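Cytochrome P450 113A1 (Saccharopolyspora erythraea, PDB 2JJN) hydroxylates the macrolactone ring of erythromycin D at C-12 with its heme iron, using NADPH and O2, to give erythromycin C. Local coordinates at residues T68-D72 / P73-I77; G251-V254 / R255-E259. The protein carries 2 engineered substitutions. All blocks are in the same frame, centred on the assembly; numbering follows the deposited sequence.

Both interactions are local, and they lie on opposite sides of the centre of this monomeric P450. Their centres are about 35 Å apart, their nearest atoms about 22 Å, and they do not touch. Interaction 1 is the turn leaving the edge strand 69-70: the side chain of Ser71 comes within about 5 Å of the heme and about 3 Å from those of the heme-binding residues Arg293 and His351. Interaction 2 is the last part of the long helix 228-259, away from the annotated sites, although the side chain of Ile253 is still about 8 Å from the heme. The first is a turn shaped by side-chain acceptors, the second a helical segment bridged by side chains.

Interaction 1: T68-D72 / P73-I77; sequences TFSSD and PTRVI
Asp72 and Thr74 meet through the carboxylate of the first and both the hydroxyl and the backbone N-H of the second, just where the chain leaves strand 69-70. Followed outward from Asp72, CB lies 4.0 Å from Arg75 CG, a loose apolar touch. CG stands anti to the backbone N (chi1 -179°), a torsion that places the carboxylate over the start of the 3-10 segment 74-76. There the branch splits its work. OD2 takes two donors from one residue. Thr74 OG1 meets Asp72 OD2 at 2.7 Å, on the syn side and slightly out of the carboxylate plane. Thr74 N reaches Asp72 OD2 at 3.1 Å from well above that plane, on the same face as the hydroxyl. The bond from the N-H two residues on meets the definition of an Asx turn. OD1, the other carboxylate oxygen, receives a hydrogen bond from water 1 at 2.6 Å and packs 3.8 Å from Arg75 CG.

A second turn precedes this one. Ser70 OG accepts from Asp72 N at 2.9 Å with an N-H...O angle of 164°, forming an ST turn, and the same hydroxyl is bonded to Asp91, its stronger polar partner. Arg75 runs back past it, with CD 3.5 Å from Ser70 OG. Strand 290-295 backs the turn, where Thr294 OG1 is hydrogen-bonded to Asp72 O.

The guanidinium of Arg75 makes no salt bridge with Asp72: Asp72 OD1 and Arg75 NE stay 5.6 Å apart, and water 1 joins the two groups by a bond that is weak on the arginine side. The chemistry therefore implies a carboxylate held by neutral donors, with Arg75 contributing mainly aliphatic packing; two donors on OD2 and a donating water on OD1 are consistent with an ionised Asp72.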
ATOM      1  N   THR A  68      22.325   2.363   8.117  1.00 12.38           N
ATOM      2  CA  THR A  68      22.504   0.941   8.415  1.00 12.35           C
ATOM      3  C   THR A  68      21.577   0.045   7.603  1.00 10.90           C
ATOM      4  O   THR A  68      21.964  -1.026   7.155  1.00 11.81           O
ATOM      5  CB  THR A  68      22.204   0.655   9.896  1.00 11.79           C
ATOM      6  OG1 THR A  68      22.990   1.536  10.708  0.70 14.62           O
ATOM      7  CG2 THR A  68      22.480  -0.832  10.290  0.70 10.51           C
ATOM      8  N   PHE A  69      20.322   0.485   7.468  1.00 10.72           N
ATOM      9  CA  PHE A  69      19.301  -0.308   6.836  1.00 10.30           C
ATOM     10  C   PHE A  69      18.889   0.339   5.528  1.00 11.28           C
ATOM     11  O   PHE A  69      18.001   1.173   5.485  1.00 11.79           O
ATOM     12  CB  PHE A  69      18.093  -0.481   7.779  1.00 10.57           C
ATOM     13  CG  PHE A  69      18.459  -1.200   9.056  1.00  9.70           C
ATOM     14  CD1 PHE A  69      18.659  -0.454  10.204  1.00 10.27           C
ATOM     15  CD2 PHE A  69      18.614  -2.595   9.081  1.00  9.52           C
ATOM     16  CE1 PHE A  69      19.024  -1.088  11.439  1.00 13.20           C
ATOM     17  CE2 PHE A  69      18.984  -3.271  10.317  1.00  9.30           C
ATOM     18  CZ  PHE A  69      19.158  -2.500  11.476  1.00 11.74           C
ATOM     19  N   SER A  70      19.573  -0.089   4.484  1.00 10.85           N
ATOM     20  CA  SER A  70      19.358   0.459   3.136  1.00 11.00           C
ATOM     21  C   SER A  70      18.032   0.038   2.522  1.00 12.11           C
ATOM     22  O   SER A  70      17.532  -1.058   2.805  1.00 11.52           O
ATOM     23  CB  SER A  70      20.536   0.039   2.244  1.00 12.27           C
ATOM     24  OG  SER A  70      20.219   0.330   0.871  1.00 12.79           O
ATOM     25  N   SER A  71      17.449   0.911   1.675  1.00 12.17           N
ATOM     26  CA  SER A  71      16.256   0.573   0.957  1.00 13.59           C
ATOM     27  C   SER A  71      16.537  -0.020  -0.397  1.00 15.18           C
ATOM     28  O   SER A  71      15.607  -0.340  -1.120  1.00 16.49           O
ATOM     29  CB  SER A  71      15.345   1.800   0.788  1.00 13.54           C
ATOM     30  OG  SER A  71      14.745   2.107   2.020  1.00 12.24           O
ATOM     31  N   ASP A  72      17.809  -0.173  -0.732  1.00 15.82           N
ATOM     32  CA  ASP A  72      18.197  -0.719  -2.020  1.00 18.44           C
ATOM     33  C   ASP A  72      18.250  -2.246  -1.885  1.00 20.59           C
ATOM     34  O   ASP A  72      19.194  -2.754  -1.277  1.00 22.66           O
ATOM     35  CB  ASP A  72      19.539  -0.116  -2.385  1.00 18.74           C
ATOM     36  CG  ASP A  72      20.052  -0.586  -3.746  1.00 19.14           C
ATOM     37  OD1 ASP A  72      21.175  -0.185  -4.074  1.00 26.27           O
ATOM     38  OD2 ASP A  72      19.341  -1.368  -4.403  1.00 23.49           O
ATOM     39  N   PRO A  73      17.251  -2.981  -2.428  1.00 22.90           N
ATOM     40  CA  PRO A  73      17.280  -4.445  -2.214  1.00 23.43           C
ATOM     41  C   PRO A  73      18.326  -5.116  -3.059  1.00 24.80           C
ATOM     42  O   PRO A  73      18.663  -6.280  -2.769  1.00 23.81           O
ATOM     43  CB  PRO A  73      15.913  -4.933  -2.704  1.00 23.46           C
ATOM     44  CG  PRO A  73      15.438  -3.878  -3.668  1.00 24.12           C
ATOM     45  CD  PRO A  73      16.097  -2.566  -3.262  1.00 23.55           C
ATOM     46  N   THR A  74      18.816  -4.405  -4.083  1.00 26.14           N
ATOM     47  CA  THR A  74      19.688  -4.989  -5.107  1.00 27.40           C
ATOM     48  C   THR A  74      21.058  -5.315  -4.506  1.00 28.35           C
ATOM     49  O   THR A  74      21.798  -6.161  -5.031  1.00 28.57           O
ATOM     50  CB  THR A  74      19.842  -4.094  -6.420  1.00 27.33           C
ATOM     51  OG1 THR A  74      20.662  -2.935  -6.189  1.00 27.14           O
ATOM     52  CG2 THR A  74      18.490  -3.648  -6.971  1.00 28.32           C
ATOM     53  N   ARG A  75      21.361  -4.662  -3.380  1.00 28.31           N
ATOM     54  CA  ARG A  75      22.603  -4.910  -2.657  1.00 28.56           C
ATOM     55  C   ARG A  75      22.806  -6.409  -2.356  1.00 28.17           C
ATOM     56  O   ARG A  75      23.958  -6.907  -2.341  1.00 28.71           O
ATOM     57  CB  ARG A  75      22.611  -4.095  -1.355  1.00 27.99           C
ATOM     58  CG  ARG A  75      22.653  -2.556  -1.566  1.00 28.17           C
ATOM     59  CD  ARG A  75      22.791  -1.749  -0.245  1.00 28.44           C
ATOM     60  NE  ARG A  75      24.090  -1.990   0.405  1.00 24.91           N
ATOM     61  CZ  ARG A  75      25.047  -1.074   0.578  1.00 28.59           C
ATOM     62  NH1 ARG A  75      24.899   0.182   0.156  1.00 33.21           N
ATOM     63  NH2 ARG A  75      26.177  -1.416   1.191  1.00 32.38           N
ATOM     64  N   VAL A  76      21.700  -7.126  -2.135  1.00 27.53           N
ATOM     65  CA  VAL A  76      21.748  -8.545  -1.750  1.00 27.48           C
ATOM     66  C   VAL A  76      21.197  -9.494  -2.849  1.00 27.75           C
ATOM     67  O   VAL A  76      20.968 -10.690  -2.608  1.00 27.53           O
ATOM     68  CB  VAL A  76      20.997  -8.778  -0.381  1.00 28.24           C
ATOM     69  CG1 VAL A  76      21.679  -7.980   0.722  1.00 26.88           C
ATOM     70  CG2 VAL A  76      19.552  -8.348  -0.494  1.00 27.59           C
ATOM     71  N   ILE A  77      20.936  -8.945  -4.035  1.00 27.84           N
ATOM     72  CA  ILE A  77      20.409  -9.745  -5.145  1.00 28.60           C
ATOM     73  C   ILE A  77      21.473  -9.819  -6.209  1.00 29.45           C
ATOM     74  O   ILE A  77      21.849  -8.798  -6.811  1.00 28.02           O
ATOM     75  CB  ILE A  77      19.095  -9.184  -5.754  1.00 28.72           C
ATOM     76  CG1 ILE A  77      17.975  -9.139  -4.701  1.00 27.79           C
ATOM     77  CG2 ILE A  77      18.647 -10.060  -6.923  1.00 29.01           C
ATOM     78  CD1 ILE A  77      16.821  -8.189  -5.064  1.00 28.30           C
TER
HETATM   79  O   HOH W   1      22.891   0.861  -2.461  1.00 39.03           O

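Interaction 2: G251-V254 / R255-E259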
ATOM      1  N   GLY A 251     -11.169  -2.861   0.620  1.00 18.23           N
ATOM      2  CA  GLY A 251     -11.682  -4.213   1.000  1.00 18.13           C
ATOM      3  C   GLY A 251     -11.560  -4.399   2.524  1.00 18.17           C
ATOM      4  O   GLY A 251     -12.489  -4.866   3.183  1.00 18.65           O
ATOM      5  N   ASN A 252     -10.389  -4.060   3.090  1.00 17.98           N
ATOM      6  CA  ASN A 252     -10.148  -4.255   4.512  1.00 17.41           C
ATOM      7  C   ASN A 252     -11.106  -3.432   5.345  1.00 17.53           C
ATOM      8  O   ASN A 252     -11.541  -3.895   6.404  1.00 18.04           O
ATOM      9  CB  ASN A 252      -8.691  -3.914   4.860  1.00 17.06           C
ATOM     10  CG  ASN A 252      -7.722  -4.990   4.302  1.00 18.05           C
ATOM     11  OD1 ASN A 252      -8.169  -6.005   3.732  1.00 17.96           O
ATOM     12  ND2 ASN A 252      -6.411  -4.809   4.542  1.00 17.72           N
ATOM     13  N   ILE A 253     -11.442  -2.234   4.871  1.00 16.68           N
ATOM     14  CA  ILE A 253     -12.355  -1.367   5.633  1.00 16.89           C
ATOM     15  C   ILE A 253     -13.711  -2.038   5.647  1.00 17.41           C
ATOM     16  O   ILE A 253     -14.312  -2.168   6.712  1.00 17.77           O
ATOM     17  CB  ILE A 253     -12.456   0.015   4.914  1.00 16.99           C
ATOM     18  CG1 ILE A 253     -11.193   0.838   5.222  1.00 18.04           C
ATOM     19  CG2 ILE A 253     -13.701   0.751   5.368  1.00 19.46           C
ATOM     20  CD1 ILE A 253     -11.073   2.102   4.371  1.00 18.99           C
ATOM     21  N   VAL A 254     -14.202  -2.491   4.493  1.00 17.53           N
ATOM     22  CA  VAL A 254     -15.530  -3.109   4.535  1.00 17.35           C
ATOM     23  C   VAL A 254     -15.548  -4.415   5.323  1.00 17.83           C
ATOM     24  O   VAL A 254     -16.498  -4.689   6.123  1.00 18.63           O
ATOM     25  CB  VAL A 254     -16.049  -3.339   3.091  1.00 16.67           C
ATOM     26  CG1 VAL A 254     -17.379  -4.136   3.148  1.00 17.69           C
ATOM     27  CG2 VAL A 254     -16.222  -1.958   2.446  1.00 18.40           C
ATOM     28  N   ARG A 255     -14.487  -5.220   5.186  1.00 18.26           N
ATOM     29  CA  ARG A 255     -14.389  -6.448   5.993  1.00 17.93           C
ATOM     30  C   ARG A 255     -14.383  -6.182   7.503  1.00 18.30           C
ATOM     31  O   ARG A 255     -15.072  -6.879   8.289  1.00 18.57           O
ATOM     32  CB  ARG A 255     -13.116  -7.226   5.631  1.00 20.52           C
ATOM     33  CG  ARG A 255     -13.161  -8.046   4.421  1.00 24.20           C
ATOM     34  CD  ARG A 255     -12.134  -9.222   4.692  1.00 24.33           C
ATOM     35  NE  ARG A 255     -10.781  -8.675   4.610  1.00 23.79           N
ATOM     36  CZ  ARG A 255      -9.679  -9.161   5.195  1.00 25.97           C
ATOM     37  NH1 ARG A 255      -9.715 -10.182   6.067  1.00 26.91           N
ATOM     38  NH2 ARG A 255      -8.516  -8.556   4.921  1.00 21.71           N
ATOM     39  N   THR A 256     -13.657  -5.121   7.881  1.00 17.73           N
ATOM     40  CA  THR A 256     -13.529  -4.824   9.320  1.00 17.51           C
ATOM     41  C   THR A 256     -14.838  -4.254   9.896  1.00 17.97           C
ATOM     42  O   THR A 256     -15.269  -4.634  10.998  1.00 18.57           O
ATOM     43  CB  THR A 256     -12.364  -3.916   9.554  1.00 17.86           C
ATOM     44  OG1 THR A 256     -11.175  -4.497   8.986  1.00 17.77           O
ATOM     45  CG2 THR A 256     -12.119  -3.756  11.053  1.00 21.46           C
ATOM     46  N   LEU A 257     -15.464  -3.338   9.149  1.00 18.24           N
ATOM     47  CA  LEU A 257     -16.769  -2.865   9.578  1.00 17.29           C
ATOM     48  C   LEU A 257     -17.800  -3.983   9.633  1.00 17.96           C
ATOM     49  O   LEU A 257     -18.662  -3.966  10.520  1.00 18.74           O
ATOM     50  CB  LEU A 257     -17.262  -1.738   8.667  1.00 18.51           C
ATOM     51  CG  LEU A 257     -16.431  -0.485   8.697  1.00 17.66           C
ATOM     52  CD1 LEU A 257     -16.936   0.533   7.620  1.00 21.33           C
ATOM     53  CD2 LEU A 257     -16.556   0.162  10.104  1.00 22.14           C
ATOM     54  N   ASP A 258     -17.718  -4.961   8.717  1.00 17.72           N
ATOM     55  CA  ASP A 258     -18.695  -6.049   8.743  1.00 17.98           C
ATOM     56  C   ASP A 258     -18.512  -6.870  10.046  1.00 19.25           C
ATOM     57  O   ASP A 258     -19.473  -7.487  10.523  1.00 19.07           O
ATOM     58  CB  ASP A 258     -18.409  -6.915   7.515  1.00 18.84           C
ATOM     59  CG  ASP A 258     -19.491  -7.975   7.237  1.00 19.62           C
ATOM     60  OD1 ASP A 258     -20.681  -7.728   7.566  1.00 19.40           O
ATOM     61  OD2 ASP A 258     -19.097  -9.017   6.668  1.00 21.73           O
ATOM     62  N   GLU A 259     -17.302  -6.866  10.608  1.00 18.72           N
ATOM     63  CA  GLU A 259     -17.009  -7.559  11.878  1.00 19.25           C
ATOM     64  C   GLU A 259     -17.445  -6.740  13.070  1.00 18.80           C
ATOM     65  O   GLU A 259     -17.655  -7.284  14.160  1.00 19.97           O
ATOM     66  CB  GLU A 259     -15.508  -7.884  11.984  1.00 19.80           C
ATOM     67  CG  GLU A 259     -15.072  -8.943  10.958  1.00 20.62           C
ATOM     68  CD  GLU A 259     -13.548  -9.029  10.850  1.00 23.31           C
ATOM     69  OE1 GLU A 259     -12.878  -8.201  11.461  1.00 25.68           O
ATOM     70  OE2 GLU A 259     -13.049  -9.899  10.115  1.00 28.55           O
TER
HETATM   71  O   HOH W   2     -10.712  -7.564   2.059  1.00 16.31           O
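Two flat groups, the amide of Asn252 and the guanidinium of Arg255, lie side by side and point the same way, with their planes 69° apart. Asn252 OD1 sits at the guanidinium edge, near its plane, and accepts from Arg255 NH2 at 2.8 Å. Relative to the amide the approach differs: NH2 stands above one face, 53° out of the carbonyl plane. The pairing is an i to i+3 bridge on an alpha-helix, here the closing part of helix 228-259, the long central helix of the cytochrome P450 fold.

Arg255 is bent at chi3, which turns its end back along the helix toward Asn252. Its NE donates to water 2 at 2.8 Å, and that water gives a weak bond to OD1, so a small ring closes between the two side chains. The amide nitrogen is turned to other parts of the chain: Asn252 ND2 donates to the backbone oxygens of Arg285 and Leu394, an arrangement that fixes the flip of the amide and leaves OD1 to face Arg255.

The main-chain oxygen of Asn252 is gripped twice. Thr256 N and Thr256 OG1 come to it from opposite faces of its carbonyl plane, the hydroxyl at 2.7 Å. With OG1 beside its own backbone N (chi1 -55°), the threonine hydroxyl folds back onto the preceding helical turn, and Arg285 NH1 bonds to the same OG1.

On another side of the helix, Ile253 and Leu257 run alongside each other and pack against Leu367 of helix 356-374. Asp258 ties the helix to strand 378-379 through Thr378 and Val379. The apolar pair itself touches through single methyls, Ile253 CG2 lying 3.9 Å from Leu257 CD1.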